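Local atomic coordinates of putative TRAP PERIPLASMIC SOLUTE BINDING PROTEIN (Haemophilus influenzae, PDB entry 4PBQ), a protein that probably serves as the periplasmic solute-binding component of a TRAP transporter, and holds L-gulonate in its binding pocket. Residues E114-I123 with V319-K327. Residues are numbered along the deposited sequence; the frame is centred on the assembly and turned at random.
Sequences EAKKVLESPI and VVQKINEAK
Lys117 runs out straight from helix 112-119, CG anti to its own backbone nitrogen (chi1 -174°), and brings NZ to the C-terminal carboxylate of Lys327, donating to OXT at 2.9 Å; on the way its CE passes 3.5 Å from Ala326 O. The extended chain of Lys327 lies slantwise over the carboxylate of Glu114, CE 3.5 Å from OE2. Their charged ends make only a long salt bridge, 3.9 Å between Lys327 NZ and Glu114 OE2, and a water joins these same two atoms. Each end is also held elsewhere: Glu114 OE2 by the backbone N of Lys110, Lys327 NZ by Leu108 O and Asn324 OD1. A second water donates to both Glu114 OE1 and Lys327 OXT, bridging two like-charged groups. Beside this network Val118 and Ile323 cross nearly at right angles, Val118 CG1 to Ile323 CG2 4.0 Å. Ala326 CB sits 3.6 Å from Ser121 CB, while Ser121 OG turns back to Val118 O (2.7 Å) on an in-plane lone pair. Farther along, Ile123 crosses Lys322 at about a right angle, CB and CG1 of Ile123 against Lys322 CB. Segments 114-119 and 319-326 lie at 116°: an apolar helix-helix interface edged by salt bridges, packing C-terminal helix 316-326 of this family 7 solute-binding protein against helix 112-119 and the turn into helix 122-129.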
loop_
_atom_site.group_PDB
_atom_site.type_symbol
_atom_site.label_atom_id
_atom_site.label_comp_id
_atom_site.label_asym_id
_atom_site.label_seq_id
_atom_site.Cartn_x
_atom_site.Cartn_y
_atom_site.Cartn_z
ATOM N N GLU A 114 -0.454 -2.837 -15.255
ATOM C CA GLU A 114 0.698 -1.959 -15.492
ATOM C C GLU A 114 1.506 -1.714 -14.205
ATOM O O GLU A 114 2.742 -1.667 -14.243
ATOM C CB GLU A 114 0.257 -0.621 -16.104
ATOM C CG GLU A 114 1.412 0.366 -16.331
ATOM C CD GLU A 114 1.000 1.521 -17.206
ATOM O OE1 GLU A 114 1.004 1.341 -18.453
ATOM O OE2 GLU A 114 0.649 2.595 -16.662
ATOM N N ALA A 115 0.816 -1.560 -13.071
ATOM C CA ALA A 115 1.497 -1.414 -11.798
ATOM C C ALA A 115 2.377 -2.638 -11.549
ATOM O O ALA A 115 3.530 -2.506 -11.126
ATOM C CB ALA A 115 0.498 -1.219 -10.653
ATOM N N LYS A 116 1.845 -3.822 -11.846
ATOM C CA LYS A 116 2.558 -5.057 -11.570
ATOM C C LYS A 116 3.788 -5.116 -12.483
ATOM O O LYS A 116 4.877 -5.473 -12.062
ATOM C CB LYS A 116 1.641 -6.263 -11.810
ATOM C CG LYS A 116 2.284 -7.625 -11.564
ATOM C CD LYS A 116 1.253 -8.735 -11.801
ATOM C CE LYS A 116 1.817 -10.118 -11.517
ATOM N NZ LYS A 116 2.733 -10.582 -12.588
ATOM N N LYS A 117 3.595 -4.750 -13.747
ATOM C CA LYS A 117 4.665 -4.803 -14.730
ATOM C C LYS A 117 5.823 -3.909 -14.331
ATOM O O LYS A 117 6.988 -4.327 -14.394
ATOM C CB LYS A 117 4.132 -4.413 -16.108
ATOM C CG LYS A 117 5.115 -4.570 -17.240
ATOM C CD LYS A 117 4.496 -4.092 -18.559
ATOM C CE LYS A 117 5.425 -4.378 -19.738
ATOM N NZ LYS A 117 4.783 -3.929 -20.994
ATOM N N VAL A 118 5.518 -2.684 -13.919
ATOM C CA VAL A 118 6.573 -1.775 -13.506
ATOM C C VAL A 118 7.248 -2.255 -12.209
ATOM O O VAL A 118 8.457 -2.137 -12.059
ATOM C CB VAL A 118 6.051 -0.354 -13.295
ATOM C CG1 VAL A 118 7.113 0.496 -12.647
ATOM C CG2 VAL A 118 5.608 0.246 -14.630
ATOM N N LEU A 119 6.466 -2.779 -11.279
ATOM C CA LEU A 119 7.038 -3.229 -9.995
ATOM C C LEU A 119 7.854 -4.510 -10.149
ATOM O O LEU A 119 8.594 -4.921 -9.234
ATOM C CB LEU A 119 5.936 -3.437 -8.959
ATOM C CG LEU A 119 5.298 -2.117 -8.522
ATOM C CD1 LEU A 119 4.032 -2.329 -7.740
ATOM C CD2 LEU A 119 6.263 -1.252 -7.720
ATOM N N GLU A 120 7.712 -5.138 -11.305
ATOM C CA GLU A 120 8.543 -6.287 -11.652
ATOM C C GLU A 120 9.757 -5.901 -12.523
ATOM O O GLU A 120 10.509 -6.772 -12.967
ATOM C CB GLU A 120 7.662 -7.402 -12.266
ATOM C CG GLU A 120 6.777 -8.027 -11.181
ATOM C CD GLU A 120 5.745 -9.040 -11.655
ATOM O OE1 GLU A 120 5.558 -9.204 -12.874
ATOM O OE2 GLU A 120 5.101 -9.655 -10.770
ATOM N N SER A 121 9.981 -4.602 -12.728
ATOM C CA SER A 121 11.039 -4.158 -13.645
ATOM C C SER A 121 12.348 -3.890 -12.907
ATOM O O SER A 121 12.384 -3.850 -11.691
ATOM C CB SER A 121 10.602 -2.894 -14.390
ATOM O OG SER A 121 10.688 -1.755 -13.560
ATOM N N PRO A 122 13.446 -3.713 -13.650
ATOM C CA PRO A 122 14.734 -3.491 -12.994
ATOM C C PRO A 122 14.775 -2.265 -12.096
ATOM O O PRO A 122 15.382 -2.327 -11.019
ATOM C CB PRO A 122 15.699 -3.320 -14.184
ATOM C CG PRO A 122 15.109 -4.154 -15.254
ATOM C CD PRO A 122 13.607 -4.019 -15.083
ATOM N N ILE A 123 14.139 -1.171 -12.500
ATOM C CA ILE A 123 14.186 0.045 -11.694
ATOM C C ILE A 123 13.529 -0.190 -10.312
ATOM O O ILE A 123 14.032 0.275 -9.300
ATOM C CB ILE A 123 13.576 1.280 -12.427
ATOM C CG1 ILE A 123 13.657 2.529 -11.547
ATOM C CG2 ILE A 123 12.127 1.030 -12.815
ATOM C CD1 ILE A 123 15.067 2.893 -11.096
ATOM N N VAL A 319 14.066 8.667 -12.758
ATOM C CA VAL A 319 13.295 7.536 -12.249
ATOM C C VAL A 319 11.964 7.441 -12.972
ATOM O O VAL A 319 11.571 6.362 -13.424
ATOM C CB VAL A 319 13.112 7.597 -10.712
ATOM C CG1 VAL A 319 12.110 6.540 -10.231
ATOM C CG2 VAL A 319 14.449 7.390 -10.024
ATOM N N VAL A 320 11.291 8.573 -13.128
ATOM C CA VAL A 320 10.011 8.579 -13.815
ATOM C C VAL A 320 10.191 8.134 -15.280
ATOM O O VAL A 320 9.353 7.417 -15.836
ATOM C CB VAL A 320 9.334 9.968 -13.698
ATOM C CG1 VAL A 320 8.189 10.098 -14.686
ATOM C CG2 VAL A 320 8.857 10.188 -12.271
ATOM N N GLN A 321 11.288 8.554 -15.902
ATOM C CA GLN A 321 11.605 8.105 -17.252
ATOM C C GLN A 321 11.744 6.581 -17.310
ATOM O O GLN A 321 11.211 5.938 -18.207
ATOM C CB GLN A 321 12.892 8.759 -17.753
ATOM C CG GLN A 321 13.438 8.105 -19.023
ATOM C CD GLN A 321 14.582 8.885 -19.648
ATOM O OE1 GLN A 321 14.936 9.984 -19.199
ATOM N NE2 GLN A 321 15.168 8.317 -20.694
ATOM N N LYS A 322 12.450 6.001 -16.351
ATOM C CA LYS A 322 12.648 4.555 -16.362
ATOM C C LYS A 322 11.347 3.816 -16.077
ATOM O O LYS A 322 11.112 2.726 -16.602
ATOM C CB LYS A 322 13.721 4.151 -15.353
ATOM C CG LYS A 322 15.121 4.661 -15.718
ATOM C CD LYS A 322 16.194 3.944 -14.919
ATOM C CE LYS A 322 17.515 4.694 -14.945
ATOM N NZ LYS A 322 17.777 5.324 -16.255
ATOM N N ILE A 323 10.516 4.399 -15.224
ATOM C CA ILE A 323 9.215 3.817 -14.914
ATOM C C ILE A 323 8.349 3.798 -16.181
ATOM O O ILE A 323 7.738 2.782 -16.526
ATOM C CB ILE A 323 8.532 4.605 -13.783
ATOM C CG1 ILE A 323 9.193 4.246 -12.440
ATOM C CG2 ILE A 323 7.042 4.304 -13.749
ATOM C CD1 ILE A 323 8.758 5.108 -11.266
ATOM N N ASN A 324 8.332 4.912 -16.896
ATOM C CA ASN A 324 7.595 4.982 -18.150
ATOM C C ASN A 324 8.144 4.010 -19.201
ATOM O O ASN A 324 7.377 3.374 -19.913
ATOM C CB ASN A 324 7.559 6.422 -18.675
ATOM C CG ASN A 324 6.573 7.288 -17.906
ATOM O OD1 ASN A 324 5.602 6.782 -17.350
ATOM N ND2 ASN A 324 6.820 8.590 -17.870
ATOM N N GLU A 325 9.463 3.866 -19.273
ATOM C CA GLU A 325 10.073 2.916 -20.202
ATOM C C GLU A 325 9.714 1.452 -19.886
ATOM O O GLU A 325 9.688 0.612 -20.784
ATOM C CB GLU A 325 11.585 3.122 -20.224
ATOM C CG GLU A 325 11.957 4.472 -20.834
ATOM C CD GLU A 325 13.424 4.852 -20.670
ATOM O OE1 GLU A 325 14.122 4.259 -19.814
ATOM O OE2 GLU A 325 13.874 5.758 -21.409
ATOM N N ALA A 326 9.428 1.154 -18.620
ATOM C CA ALA A 326 9.065 -0.204 -18.213
ATOM C C ALA A 326 7.598 -0.545 -18.479
ATOM O O ALA A 326 7.214 -1.716 -18.418
ATOM C CB ALA A 326 9.376 -0.408 -16.733
ATOM N N LYS A 327 6.778 0.458 -18.761
ATOM C CA LYS A 327 5.368 0.218 -19.053
ATOM C C LYS A 327 5.184 -0.531 -20.362
ATOM O O LYS A 327 6.031 -0.462 -21.280
ATOM C CB LYS A 327 4.589 1.535 -19.104
ATOM C CG LYS A 327 4.497 2.235 -17.757
ATOM C CD LYS A 327 3.834 3.592 -17.872
ATOM C CE LYS A 327 3.729 4.282 -16.486
ATOM N NZ LYS A 327 3.094 5.599 -16.549
ATOM O OXT LYS A 327 4.144 -1.188 -20.541
HETATM O O HOH W 1 1.744 -1.132 -19.562
HETATM O O HOH W 2 0.404 4.996 -17.535
HETATM O O HOH W 3 5.212 -1.930 -23.656
#